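Long-range contact in activated BY transcription factor SSRB (Salmonella enterica, PDB 2WNW), which belongs to glycosyl hydrolase family 30 and combines a TIM-barrel domain with a beta-sandwich domain: residues Met1-Arg12 against Leu16-Arg28. Residues are numbered along the deposited sequence; the frame is centred on the assembly and turned at random.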
loop_
_atom_site.group_PDB
_atom_site.type_symbol
_atom_site.label_atom_id
_atom_site.label_comp_id
_atom_site.label_asym_id
_atom_site.label_seq_id
_atom_site.Cartn_x
_atom_site.Cartn_y
_atom_site.Cartn_z
ATOM N N MET A 1 -0.294 8.037 29.503
ATOM C CA MET A 1 -0.022 6.770 28.769
ATOM C C MET A 1 1.484 6.610 28.606
ATOM O O MET A 1 2.180 7.554 28.232
ATOM C CB MET A 1 -0.711 6.805 27.401
ATOM C CG MET A 1 -0.766 5.471 26.678
ATOM S SD MET A 1 -2.003 5.488 25.355
ATOM C CE MET A 1 -1.128 6.387 24.110
ATOM N N LYS A 2 1.984 5.416 28.900
ATOM C CA LYS A 2 3.410 5.137 28.799
ATOM C C LYS A 2 3.664 3.828 28.061
ATOM O O LYS A 2 2.733 3.081 27.759
ATOM C CB LYS A 2 4.021 5.066 30.197
ATOM C CG LYS A 2 3.341 4.053 31.101
ATOM C CD LYS A 2 3.861 4.139 32.524
ATOM C CE LYS A 2 3.133 3.161 33.433
ATOM N NZ LYS A 2 3.617 3.249 34.844
ATOM N N GLY A 3 4.930 3.551 27.772
ATOM C CA GLY A 3 5.257 2.322 27.075
ATOM C C GLY A 3 6.737 2.013 27.058
ATOM O O GLY A 3 7.510 2.580 27.829
ATOM N N ARG A 4 7.127 1.099 26.175
ATOM C CA ARG A 4 8.518 0.708 26.037
ATOM C C ARG A 4 8.934 0.910 24.590
ATOM O O ARG A 4 8.166 0.632 23.671
ATOM C CB ARG A 4 8.708 -0.762 26.413
ATOM C CG ARG A 4 8.402 -1.098 27.862
ATOM C CD ARG A 4 8.838 -2.524 28.174
ATOM N NE ARG A 4 8.025 -3.524 27.487
ATOM C CZ ARG A 4 8.468 -4.724 27.115
ATOM N NH1 ARG A 4 9.724 -5.077 27.353
ATOM N NH2 ARG A 4 7.648 -5.578 26.519
ATOM N N LEU A 5 10.152 1.401 24.395
ATOM C CA LEU A 5 10.677 1.639 23.061
ATOM C C LEU A 5 11.935 0.802 22.865
ATOM O O LEU A 5 12.867 0.880 23.661
ATOM C CB LEU A 5 11.004 3.125 22.878
ATOM C CG LEU A 5 11.566 3.541 21.514
ATOM C CD1 LEU A 5 10.520 3.301 20.430
ATOM C CD2 LEU A 5 11.968 5.008 21.550
ATOM N N ILE A 6 11.942 -0.013 21.814
ATOM C CA ILE A 6 13.086 -0.862 21.494
ATOM C C ILE A 6 13.652 -0.310 20.192
ATOM O O ILE A 6 12.999 -0.389 19.146
ATOM C CB ILE A 6 12.669 -2.335 21.286
ATOM C CG1 ILE A 6 12.103 -2.916 22.588
ATOM C CG2 ILE A 6 13.873 -3.157 20.839
ATOM C CD1 ILE A 6 10.721 -2.422 22.936
ATOM N N SER A 7 14.861 0.241 20.258
ATOM C CA SER A 7 15.479 0.853 19.090
ATOM C C SER A 7 16.778 0.217 18.612
ATOM O O SER A 7 17.643 -0.156 19.409
ATOM C CB SER A 7 15.734 2.338 19.370
ATOM O OG SER A 7 14.567 2.970 19.863
ATOM N N SER A 8 16.902 0.103 17.293
ATOM C CA SER A 8 18.094 -0.450 16.668
ATOM C C SER A 8 18.693 0.590 15.733
ATOM O O SER A 8 17.976 1.288 15.014
ATOM C CB SER A 8 17.768 -1.716 15.867
ATOM O OG SER A 8 17.445 -2.800 16.719
ATOM N N ASP A 9 20.015 0.689 15.763
ATOM C CA ASP A 9 20.767 1.615 14.930
ATOM C C ASP A 9 21.857 0.735 14.328
ATOM O O ASP A 9 22.991 0.717 14.809
ATOM C CB ASP A 9 21.375 2.715 15.807
ATOM C CG ASP A 9 22.109 3.780 15.007
ATOM O OD1 ASP A 9 22.479 4.803 15.617
ATOM O OD2 ASP A 9 22.324 3.603 13.789
ATOM N N PRO A 10 21.519 -0.021 13.273
ATOM C CA PRO A 10 22.476 -0.913 12.617
ATOM C C PRO A 10 23.823 -0.301 12.233
ATOM O O PRO A 10 24.858 -0.935 12.414
ATOM C CB PRO A 10 21.690 -1.448 11.413
ATOM C CG PRO A 10 20.665 -0.381 11.155
ATOM C CD PRO A 10 20.238 -0.004 12.545
ATOM N N TYR A 11 23.826 0.920 11.709
ATOM C CA TYR A 11 25.092 1.538 11.332
ATOM C C TYR A 11 26.030 1.731 12.520
ATOM O O TYR A 11 27.236 1.902 12.342
ATOM C CB TYR A 11 24.852 2.864 10.605
ATOM C CG TYR A 11 24.538 2.671 9.134
ATOM C CD1 TYR A 11 25.468 2.077 8.276
ATOM C CD2 TYR A 11 23.314 3.064 8.602
ATOM C CE1 TYR A 11 25.181 1.880 6.916
ATOM C CE2 TYR A 11 23.014 2.872 7.249
ATOM C CZ TYR A 11 23.950 2.282 6.414
ATOM O OH TYR A 11 23.650 2.099 5.081
ATOM N N ARG A 12 25.483 1.706 13.732
ATOM C CA ARG A 12 26.309 1.834 14.928
ATOM C C ARG A 12 26.356 0.503 15.671
ATOM O O ARG A 12 26.827 0.428 16.804
ATOM C CB ARG A 12 25.774 2.923 15.861
ATOM C CG ARG A 12 25.967 4.338 15.351
ATOM C CD ARG A 12 25.623 5.340 16.440
ATOM N NE ARG A 12 25.704 6.722 15.975
ATOM C CZ ARG A 12 25.505 7.781 16.754
ATOM N NH1 ARG A 12 25.215 7.617 18.039
ATOM N NH2 ARG A 12 25.594 9.006 16.250
ATOM N N LEU A 16 18.200 -3.673 19.296
ATOM C CA LEU A 16 17.184 -3.922 20.307
ATOM C C LEU A 16 17.478 -3.282 21.662
ATOM O O LEU A 16 17.465 -3.955 22.696
ATOM C CB LEU A 16 16.998 -5.434 20.471
ATOM C CG LEU A 16 16.632 -6.205 19.194
ATOM C CD1 LEU A 16 16.684 -7.699 19.463
ATOM C CD2 LEU A 16 15.246 -5.791 18.714
ATOM N N VAL A 17 17.740 -1.981 21.654
ATOM C CA VAL A 17 18.016 -1.255 22.888
ATOM C C VAL A 17 16.685 -0.767 23.451
ATOM O O VAL A 17 15.973 -0.005 22.799
ATOM C CB VAL A 17 18.936 -0.052 22.624
ATOM C CG1 VAL A 17 19.216 0.692 23.923
ATOM C CG2 VAL A 17 20.236 -0.531 21.982
ATOM N N GLU A 18 16.344 -1.210 24.659
ATOM C CA GLU A 18 15.079 -0.815 25.267
ATOM C C GLU A 18 15.184 0.272 26.327
ATOM O O GLU A 18 16.174 0.368 27.049
ATOM C CB GLU A 18 14.382 -2.029 25.890
ATOM C CG GLU A 18 12.983 -1.707 26.405
ATOM C CD GLU A 18 12.301 -2.880 27.082
ATOM O OE1 GLU A 18 12.333 -4.000 26.527
ATOM O OE2 GLU A 18 11.719 -2.675 28.168
ATOM N N ARG A 19 14.140 1.089 26.409
ATOM C CA ARG A 19 14.074 2.151 27.398
ATOM C C ARG A 19 12.622 2.559 27.595
ATOM O O ARG A 19 11.803 2.451 26.677
ATOM C CB ARG A 19 14.920 3.353 26.964
ATOM C CG ARG A 19 14.331 4.218 25.870
ATOM C CD ARG A 19 15.353 5.259 25.443
ATOM N NE ARG A 19 14.781 6.309 24.607
ATOM C CZ ARG A 19 13.983 7.272 25.057
ATOM N NH1 ARG A 19 13.658 7.323 26.343
ATOM N NH2 ARG A 19 13.515 8.191 24.222
ATOM N N ALA A 20 12.300 3.002 28.805
ATOM C CA ALA A 20 10.945 3.419 29.125
ATOM C C ALA A 20 10.653 4.766 28.486
ATOM O O ALA A 20 11.513 5.643 28.442
ATOM C CB ALA A 20 10.769 3.508 30.638
ATOM N N VAL A 21 9.436 4.923 27.981
ATOM C CA VAL A 21 9.033 6.171 27.351
ATOM C C VAL A 21 7.597 6.486 27.739
ATOM O O VAL A 21 6.876 5.624 28.243
ATOM C CB VAL A 21 9.115 6.085 25.806
ATOM C CG1 VAL A 21 10.540 5.793 25.371
ATOM C CG2 VAL A 21 8.172 5.007 25.294
ATOM N N SER A 22 7.184 7.727 27.513
ATOM C CA SER A 22 5.819 8.115 27.821
ATOM C C SER A 22 5.264 9.009 26.724
ATOM O O SER A 22 5.996 9.777 26.096
ATOM C CB SER A 22 5.751 8.839 29.171
ATOM O OG SER A 22 6.367 10.112 29.110
ATOM N N PHE A 23 3.964 8.883 26.488
ATOM C CA PHE A 23 3.279 9.689 25.490
ATOM C C PHE A 23 2.971 11.028 26.151
ATOM O O PHE A 23 3.066 11.161 27.372
ATOM C CB PHE A 23 1.956 9.032 25.086
ATOM C CG PHE A 23 2.102 7.845 24.174
ATOM C CD1 PHE A 23 1.825 7.964 22.813
ATOM C CD2 PHE A 23 2.468 6.601 24.677
ATOM C CE1 PHE A 23 1.905 6.856 21.964
ATOM C CE2 PHE A 23 2.553 5.485 23.838
ATOM C CZ PHE A 23 2.269 5.616 22.478
ATOM N N SER A 24 2.603 12.009 25.336
ATOM C CA SER A 24 2.244 13.337 25.815
ATOM C C SER A 24 0.945 13.705 25.118
ATOM O O SER A 24 0.563 13.057 24.140
ATOM C CB SER A 24 3.323 14.353 25.439
ATOM O OG SER A 24 4.563 14.028 26.037
ATOM N N HIS A 25 0.252 14.724 25.620
ATOM C CA HIS A 25 -0.984 15.156 24.982
ATOM C C HIS A 25 -0.548 15.619 23.597
ATOM O O HIS A 25 0.469 16.298 23.467
ATOM C CB HIS A 25 -1.617 16.324 25.744
ATOM C CG HIS A 25 -2.935 16.761 25.184
ATOM N ND1 HIS A 25 -4.070 15.982 25.260
ATOM C CD2 HIS A 25 -3.291 17.878 24.504
ATOM C CE1 HIS A 25 -5.068 16.601 24.652
ATOM N NE2 HIS A 25 -4.621 17.752 24.184
ATOM N N ARG A 26 -1.302 15.256 22.566
ATOM C CA ARG A 26 -0.927 15.635 21.208
ATOM C C ARG A 26 -0.904 17.138 20.954
ATOM O O ARG A 26 -1.627 17.907 21.591
ATOM C CB ARG A 26 -1.858 14.981 20.183
ATOM C CG ARG A 26 -3.237 15.616 20.082
ATOM C CD ARG A 26 -3.845 15.364 18.704
ATOM N NE ARG A 26 -3.058 16.000 17.650
ATOM C CZ ARG A 26 -3.236 15.800 16.348
ATOM N NH1 ARG A 26 -4.183 14.977 15.919
ATOM N NH2 ARG A 26 -2.458 16.420 15.470
ATOM N N GLN A 27 -0.056 17.543 20.016
ATOM C CA GLN A 27 0.061 18.940 19.625
ATOM C C GLN A 27 -0.951 19.125 18.501
ATOM O O GLN A 27 -1.307 18.161 17.822
ATOM C CB GLN A 27 1.462 19.232 19.096
ATOM C CG GLN A 27 2.583 18.785 20.013
ATOM C CD GLN A 27 3.947 18.947 19.369
ATOM O OE1 GLN A 27 4.376 20.062 19.074
ATOM N NE2 GLN A 27 4.632 17.832 19.141
ATOM N N ARG A 28 -1.408 20.356 18.303
ATOM C CA ARG A 28 -2.381 20.641 17.256
ATOM C C ARG A 28 -1.859 20.335 15.854
ATOM O O ARG A 28 -2.600 19.831 15.011
ATOM C CB ARG A 28 -2.835 22.105 17.335
ATOM C CG ARG A 28 -3.983 22.350 18.313
ATOM C CD ARG A 28 -4.472 23.795 18.248
ATOM N NE ARG A 28 -3.796 24.663 19.209
ATOM C CZ ARG A 28 -4.110 24.736 20.500
ATOM N NH1 ARG A 28 -5.095 23.993 20.990
ATOM N NH2 ARG A 28 -3.439 25.553 21.305
HETATM O O HOH W 1 14.993 2.852 22.733
#
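Met-1 and Phe-23 meet at one end of an antiparallel beta-hairpin in the beta-sandwich part of the protein. The hairpin pairs strand 2-9 with strand 17-22. Strand 437-442 pairs with the other edge of strand 2-9, and strand 426-432 joins further on, at Ser-24. Met-1 CE sits over the centre of one ring face, 3.4 Å from the Phe-23 centroid and 7° off the normal, as a CH-pi contact. The bend at chi3 (78°) turns this methyl onto the ring. Met-1 SD stands above the same face, farther off. Trp-442 also meets the Phe-23 ring.

Along the face that carries Arg-4, Ile-6 and Glu-18, Arg-4 crosses Glu-18 in a salt bridge, NH1 to OE1 at 2.9 Å. On the other face, Leu-5 CB packs on Val-21 CG1 at 3.7 Å, the side chains crossing at about a right angle. Val-21 CG1 also lies over one face of the Arg-19 guanidinium, toward its rim.

Near the turn, Ile-6 CG2 touches Leu-16 CD2 at 3.7 Å. Ser-8 OG is held by His-372 NE2 and accepts a nearly straight bond from Leu-16 N, 2.8 Å long at 177°.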